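Aminotransferase (Paracoccus denitrificans, PDB 4GRX) probably catalyses the pyridoxal-phosphate-dependent transfer of amino groups, as an omega-aminotransferase of the class III family. Local coordinates at residues Cys193-Arg198 / Glu383-Gly388; Glu204-Phe209 / Pro245-Tyr250. All coordinates share one frame; numbering follows the deposited sequence.

Contact 1 (Cys193-Arg198 / Glu383-Gly388); sequences CPHYWR and EYRGIG
A His-carboxylate hydrogen bond joins the N-cap of helix 196-199, which follows strand 188-191 at one margin of the seven-stranded mixed sheet, to strand 381-387, an outermost strand of the separate antiparallel three-stranded sheet: His-195 bonds the carboxylate of Glu-383, and Trp-197 lies flat against it. The histidine delivers NE2-H to Glu-383 OE2 at 2.8 Å, nearly straight at 163°, on the syn lone pair and in the imidazole plane. Ring and carboxylate are almost coplanar, so the bond is made edge-on. Both His-195 (chi1 -172°) and Trp-197 carry CG anti to the backbone N, which sends the two rings across to the strand together.

Trp-197 uses its face instead. The carboxylate of Glu-383 lies stacked over the indole, the planes 23° apart, with OE1 3.3 Å from CG of Trp-197, while the methylene CB of Glu-383 makes a CH-pi contact 4.1 Å from the centroid of the five-membered ring. The same indole makes a cation-pi contact with Lys-402.

Within the strand, where side chains two residues apart point the same way, a second donor meets the same oxygen: Arg-385 NH1 forms a salt bridge of 2.9 Å to Glu-383 OE2, approaching on the anti side. One oxygen therefore accepts from two donors on its two sides, an arrangement likely to stabilise its negative charge and to fix the rotation of the carboxylate. CE1 of His-195 sits 3.6 Å from NH1 of Arg-385, over one face of the guanidinium. Arg-385 is itself positioned by the carbonyl oxygens of Val-243 and Gly-242 and by a salt bridge to Glu-394 of strand 390-395, a residue that also pairs with Arg-198.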
loop_
_atom_site.group_PDB
_atom_site.type_symbol
_atom_site.label_atom_id
_atom_site.label_comp_id
_atom_site.label_asym_id
_atom_site.label_seq_id
_atom_site.Cartn_x
_atom_site.Cartn_y
_atom_site.Cartn_z
ATOM N N CYS A 193 23.390 -7.636 -12.324
ATOM C CA CYS A 193 22.503 -6.906 -13.193
ATOM C C CYS A 193 22.927 -7.121 -14.665
ATOM O O CYS A 193 24.095 -6.912 -14.995
ATOM C CB CYS A 193 22.569 -5.429 -12.822
ATOM S SG CYS A 193 21.740 -4.374 -14.019
ATOM N N PRO A 194 21.986 -7.533 -15.551
ATOM C CA PRO A 194 22.337 -7.815 -16.955
ATOM C C PRO A 194 22.572 -6.552 -17.804
ATOM O O PRO A 194 22.043 -6.429 -18.909
ATOM C CB PRO A 194 21.139 -8.628 -17.468
ATOM C CG PRO A 194 19.994 -8.225 -16.594
ATOM C CD PRO A 194 20.572 -7.846 -15.253
ATOM N N HIS A 195 23.380 -5.637 -17.280
ATOM C CA HIS A 195 23.757 -4.403 -17.943
ATOM C C HIS A 195 25.109 -4.639 -18.523
ATOM O O HIS A 195 26.132 -4.566 -17.830
ATOM C CB HIS A 195 23.788 -3.270 -16.919
ATOM C CG HIS A 195 23.984 -1.889 -17.513
ATOM N ND1 HIS A 195 24.097 -0.787 -16.746
ATOM C CD2 HIS A 195 24.108 -1.460 -18.833
ATOM C CE1 HIS A 195 24.257 0.293 -17.532
ATOM N NE2 HIS A 195 24.265 -0.118 -18.807
ATOM N N TYR A 196 25.125 -4.937 -19.812
ATOM C CA TYR A 196 26.337 -5.363 -20.494
ATOM C C TYR A 196 27.437 -4.299 -20.465
ATOM O O TYR A 196 28.592 -4.601 -20.188
ATOM C CB TYR A 196 26.001 -5.821 -21.921
ATOM C CG TYR A 196 27.207 -6.177 -22.731
ATOM C CD1 TYR A 196 27.496 -5.504 -23.932
ATOM C CD2 TYR A 196 28.086 -7.170 -22.295
ATOM C CE1 TYR A 196 28.626 -5.822 -24.673
ATOM C CE2 TYR A 196 29.213 -7.492 -23.022
ATOM C CZ TYR A 196 29.476 -6.816 -24.205
ATOM O OH TYR A 196 30.597 -7.151 -24.909
ATOM N N TRP A 197 27.062 -3.051 -20.714
ATOM C CA TRP A 197 27.996 -1.935 -20.754
ATOM C C TRP A 197 28.694 -1.735 -19.435
ATOM O O TRP A 197 29.883 -1.445 -19.400
ATOM C CB TRP A 197 27.245 -0.682 -21.173
ATOM C CG TRP A 197 28.091 0.565 -21.281
ATOM C CD1 TRP A 197 28.810 1.002 -22.380
ATOM C CD2 TRP A 197 28.297 1.608 -20.253
ATOM N NE1 TRP A 197 29.435 2.187 -22.111
ATOM C CE2 TRP A 197 29.175 2.605 -20.859
ATOM C CE3 TRP A 197 27.865 1.798 -18.941
ATOM C CZ2 TRP A 197 29.594 3.736 -20.170
ATOM C CZ3 TRP A 197 28.293 2.946 -18.254
ATOM C CH2 TRP A 197 29.133 3.890 -18.858
ATOM N N ARG A 198 27.971 -1.888 -18.332
ATOM C CA ARG A 198 28.578 -1.692 -17.024
ATOM C C ARG A 198 29.356 -2.917 -16.540
ATOM O O ARG A 198 30.480 -2.785 -16.063
ATOM C CB ARG A 198 27.539 -1.257 -15.982
ATOM C CG ARG A 198 28.098 -1.107 -14.567
ATOM C CD ARG A 198 27.389 -0.018 -13.747
ATOM N NE ARG A 198 27.961 1.301 -14.036
ATOM C CZ ARG A 198 27.264 2.366 -14.439
ATOM N NH1 ARG A 198 25.928 2.308 -14.578
ATOM N NH2 ARG A 198 27.913 3.503 -14.693
ATOM N N GLU A 383 27.044 6.485 -22.656
ATOM C CA GLU A 383 26.171 5.706 -23.535
ATOM C C GLU A 383 24.741 6.225 -23.441
ATOM O O GLU A 383 24.382 6.944 -22.497
ATOM C CB GLU A 383 26.192 4.216 -23.161
ATOM C CG GLU A 383 25.356 3.851 -21.932
ATOM C CD GLU A 383 25.089 2.363 -21.783
ATOM O OE1 GLU A 383 25.356 1.584 -22.721
ATOM O OE2 GLU A 383 24.613 1.958 -20.710
ATOM N N TYR A 384 23.931 5.862 -24.426
ATOM C CA TYR A 384 22.484 6.009 -24.318
ATOM C C TYR A 384 21.913 4.598 -24.409
ATOM O O TYR A 384 22.581 3.700 -24.916
ATOM C CB TYR A 384 21.916 6.914 -25.424
ATOM C CG TYR A 384 21.883 6.252 -26.776
ATOM C CD1 TYR A 384 22.983 6.340 -27.648
ATOM C CD2 TYR A 384 20.766 5.507 -27.181
ATOM C CE1 TYR A 384 22.962 5.721 -28.887
ATOM C CE2 TYR A 384 20.740 4.880 -28.419
ATOM C CZ TYR A 384 21.836 4.996 -29.265
ATOM O OH TYR A 384 21.801 4.380 -30.487
ATOM N N ARG A 385 20.689 4.413 -23.914
ATOM C CA ARG A 385 20.060 3.095 -23.837
ATOM C C ARG A 385 18.570 3.220 -23.531
ATOM O O ARG A 385 18.104 4.229 -22.990
ATOM C CB ARG A 385 20.729 2.226 -22.760
ATOM C CG ARG A 385 20.755 2.876 -21.387
ATOM C CD ARG A 385 21.232 1.953 -20.271
ATOM N NE ARG A 385 20.968 2.632 -19.005
ATOM C CZ ARG A 385 21.859 3.344 -18.318
ATOM N NH1 ARG A 385 23.115 3.450 -18.724
ATOM N NH2 ARG A 385 21.485 3.954 -17.208
ATOM N N GLY A 386 17.833 2.173 -23.879
ATOM C CA GLY A 386 16.416 2.098 -23.593
ATOM C C GLY A 386 15.658 1.528 -24.766
ATOM O O GLY A 386 16.227 0.856 -25.630
ATOM N N ILE A 387 14.365 1.830 -24.801
ATOM C CA ILE A 387 13.461 1.272 -25.795
ATOM C C ILE A 387 12.111 1.998 -25.693
ATOM O O ILE A 387 11.778 2.546 -24.631
ATOM C CB ILE A 387 13.330 -0.256 -25.592
ATOM C CG1 ILE A 387 12.671 -0.927 -26.804
ATOM C CG2 ILE A 387 12.655 -0.579 -24.248
ATOM C CD1 ILE A 387 12.904 -2.423 -26.875
ATOM N N GLY A 388 11.345 2.013 -26.787
ATOM C CA GLY A 388 10.029 2.644 -26.799
ATOM C C GLY A 388 10.082 4.045 -26.227
ATOM O O GLY A 388 10.827 4.886 -26.716
#

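Contact 2 (Glu204-Phe209 / Pro245-Tyr250); sequences ETEAQF and PPAKGY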
loop_
_atom_site.group_PDB
_atom_site.type_symbol
_atom_site.label_atom_id
_atom_site.label_comp_id
_atom_site.label_asym_id
_atom_site.label_seq_id
_atom_site.Cartn_x
_atom_site.Cartn_y
_atom_site.Cartn_z
ATOM N N GLU A 204 34.990 -9.441 -23.227
ATOM C CA GLU A 204 33.875 -10.384 -23.103
ATOM C C GLU A 204 32.731 -9.913 -24.000
ATOM O O GLU A 204 32.281 -8.769 -23.872
ATOM C CB GLU A 204 33.423 -10.483 -21.635
ATOM C CG GLU A 204 32.220 -11.375 -21.364
ATOM C CD GLU A 204 31.747 -11.333 -19.909
ATOM O OE1 GLU A 204 31.677 -10.231 -19.321
ATOM O OE2 GLU A 204 31.419 -12.403 -19.344
ATOM N N THR A 205 32.270 -10.779 -24.908
ATOM C CA THR A 205 31.132 -10.449 -25.783
ATOM C C THR A 205 29.816 -10.486 -25.025
ATOM O O THR A 205 29.735 -11.000 -23.909
ATOM C CB THR A 205 30.976 -11.430 -26.956
ATOM O OG1 THR A 205 30.419 -12.659 -26.468
ATOM C CG2 THR A 205 32.304 -11.677 -27.645
ATOM N N GLU A 206 28.773 -9.961 -25.655
ATOM C CA GLU A 206 27.455 -9.913 -25.040
ATOM C C GLU A 206 26.917 -11.317 -24.768
ATOM O O GLU A 206 26.334 -11.563 -23.709
ATOM C CB GLU A 206 26.499 -9.099 -25.908
ATOM C CG GLU A 206 25.169 -8.796 -25.239
ATOM C CD GLU A 206 24.475 -7.565 -25.805
ATOM O OE1 GLU A 206 25.070 -6.851 -26.650
ATOM O OE2 GLU A 206 23.324 -7.310 -25.391
ATOM N N ALA A 207 27.143 -12.229 -25.720
ATOM C CA ALA A 207 26.752 -13.653 -25.592
ATOM C C ALA A 207 27.489 -14.368 -24.449
ATOM O O ALA A 207 26.891 -15.169 -23.708
ATOM C CB ALA A 207 26.972 -14.388 -26.904
ATOM N N GLN A 208 28.780 -14.067 -24.312
ATOM C CA GLN A 208 29.590 -14.582 -23.208
ATOM C C GLN A 208 29.127 -14.006 -21.869
ATOM O O GLN A 208 29.094 -14.709 -20.862
ATOM C CB GLN A 208 31.074 -14.283 -23.435
ATOM C CG GLN A 208 31.738 -15.085 -24.547
ATOM C CD GLN A 208 33.062 -14.487 -24.966
ATOM O OE1 GLN A 208 33.381 -13.347 -24.626
ATOM N NE2 GLN A 208 33.836 -15.247 -25.717
ATOM N N PHE A 209 28.758 -12.731 -21.873
ATOM C CA PHE A 209 28.156 -12.097 -20.720
ATOM C C PHE A 209 26.849 -12.775 -20.299
ATOM O O PHE A 209 26.647 -13.024 -19.107
ATOM C CB PHE A 209 27.924 -10.613 -21.010
ATOM C CG PHE A 209 27.274 -9.865 -19.885
ATOM C CD1 PHE A 209 27.957 -9.630 -18.698
ATOM C CD2 PHE A 209 25.973 -9.379 -20.014
ATOM C CE1 PHE A 209 27.359 -8.921 -17.660
ATOM C CE2 PHE A 209 25.366 -8.674 -18.973
ATOM C CZ PHE A 209 26.065 -8.437 -17.803
ATOM N N PRO A 245 17.871 -2.008 -20.260
ATOM C CA PRO A 245 17.379 -3.121 -21.087
ATOM C C PRO A 245 18.272 -4.319 -20.880
ATOM O O PRO A 245 19.483 -4.151 -20.775
ATOM C CB PRO A 245 17.546 -2.603 -22.523
ATOM C CG PRO A 245 17.594 -1.126 -22.386
ATOM C CD PRO A 245 18.310 -0.873 -21.095
ATOM N N PRO A 246 17.700 -5.523 -20.836
ATOM C CA PRO A 246 18.539 -6.699 -20.591
ATOM C C PRO A 246 19.461 -6.981 -21.767
ATOM O O PRO A 246 19.119 -6.672 -22.908
ATOM C CB PRO A 246 17.529 -7.828 -20.445
ATOM C CG PRO A 246 16.350 -7.375 -21.237
ATOM C CD PRO A 246 16.310 -5.877 -21.149
ATOM N N ALA A 247 20.623 -7.560 -21.483
ATOM C CA ALA A 247 21.507 -8.079 -22.523
ATOM C C ALA A 247 20.757 -9.087 -23.391
ATOM O O ALA A 247 19.894 -9.811 -22.891
ATOM C CB ALA A 247 22.726 -8.726 -21.889
ATOM N N LYS A 248 21.088 -9.134 -24.684
ATOM C CA LYS A 248 20.370 -9.982 -25.652
ATOM C C LYS A 248 20.370 -11.457 -25.281
ATOM O O LYS A 248 21.433 -12.041 -25.110
ATOM C CB LYS A 248 20.929 -9.814 -27.070
ATOM C CG LYS A 248 20.287 -10.786 -28.063
ATOM C CD LYS A 248 20.713 -10.583 -29.513
ATOM C CE LYS A 248 20.387 -9.174 -30.009
ATOM N NZ LYS A 248 18.963 -8.780 -29.777
ATOM N N GLY A 249 19.176 -12.047 -25.170
ATOM C CA GLY A 249 19.028 -13.474 -24.884
ATOM C C GLY A 249 19.080 -13.825 -23.407
ATOM O O GLY A 249 19.106 -15.005 -23.033
ATOM N N TYR A 250 19.064 -12.811 -22.554
ATOM C CA TYR A 250 19.079 -13.026 -21.108
ATOM C C TYR A 250 17.937 -13.906 -20.626
ATOM O O TYR A 250 18.174 -14.938 -19.977
ATOM C CB TYR A 250 19.051 -11.692 -20.377
ATOM C CG TYR A 250 18.937 -11.745 -18.872
ATOM C CD1 TYR A 250 20.024 -12.121 -18.079
ATOM C CD2 TYR A 250 17.750 -11.369 -18.231
ATOM C CE1 TYR A 250 19.941 -12.120 -16.688
ATOM C CE2 TYR A 250 17.648 -11.380 -16.839
ATOM C CZ TYR A 250 18.748 -11.745 -16.074
ATOM O OH TYR A 250 18.659 -11.746 -14.708
#
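Glu-206 and Phe-209, three residues apart on the first turn of helix 206-224, both meet Ala-247, but in different ways. The glutamate chain runs out extended, with CG anti to the backbone N (chi1 -170°), and this carries its carboxylate across to the 245-250 loop. There OE2 accepts the backbone N-H of Lys-248 at 3.0 Å. The bond is nearly straight at 171°, yet the N-H comes in on the anti side of the oxygen and tilted from the carboxylate plane. The same OE2 rests 3.5 Å from CA of Ala-247, lying against the backbone as well as bonding to it.

Phe-209 turns the edge of its ring to the loop: the methyl CB of Ala-247 lies near the ring plane, 3.8 Å from CD2. That methyl also lies 3.8 Å from OE2 of Glu-206, and in this way it meets both side chains. Lys-248 takes part mainly through its backbone; its bent chain leads the amino group away, leaving NZ 6.4 Å from OE2 of Glu-206. Shortening this glutamate to an alanine is likely to leave the Lys-248 N-H without its acceptor and the loop less tied to the helix start.

Two local motifs frame the contact. Thr-205 and Gln-208 form a capping box at the start of helix 206-224, each side chain accepting from the other's backbone N. Across from it, Ala-247 to Tyr-250 make a type II beta turn, with Gly-249 as the N-cap of helix 250-260.

Both contacts are partly buried, and they abut with centres about 10 Å apart, contact 2 nested within the chain loop that contact 1 closes. The longer-range one, contact 1, lies nearer the centre of the chain and joins the N-cap and start of a short helix to a strand through charged and aromatic side chains. Contact 2, farther out and with exposed Lys-248 at its margin, joins a helix start to a loop by a single side-chain-to-backbone bond and a small apolar touch. Neighbouring helices 196-199 and 206-224 supply one side of each. Probable hydrogen bonds tie the two together, from Pro-194 O to Ala-247 N and between Tyr-196 OH and Glu-204 O.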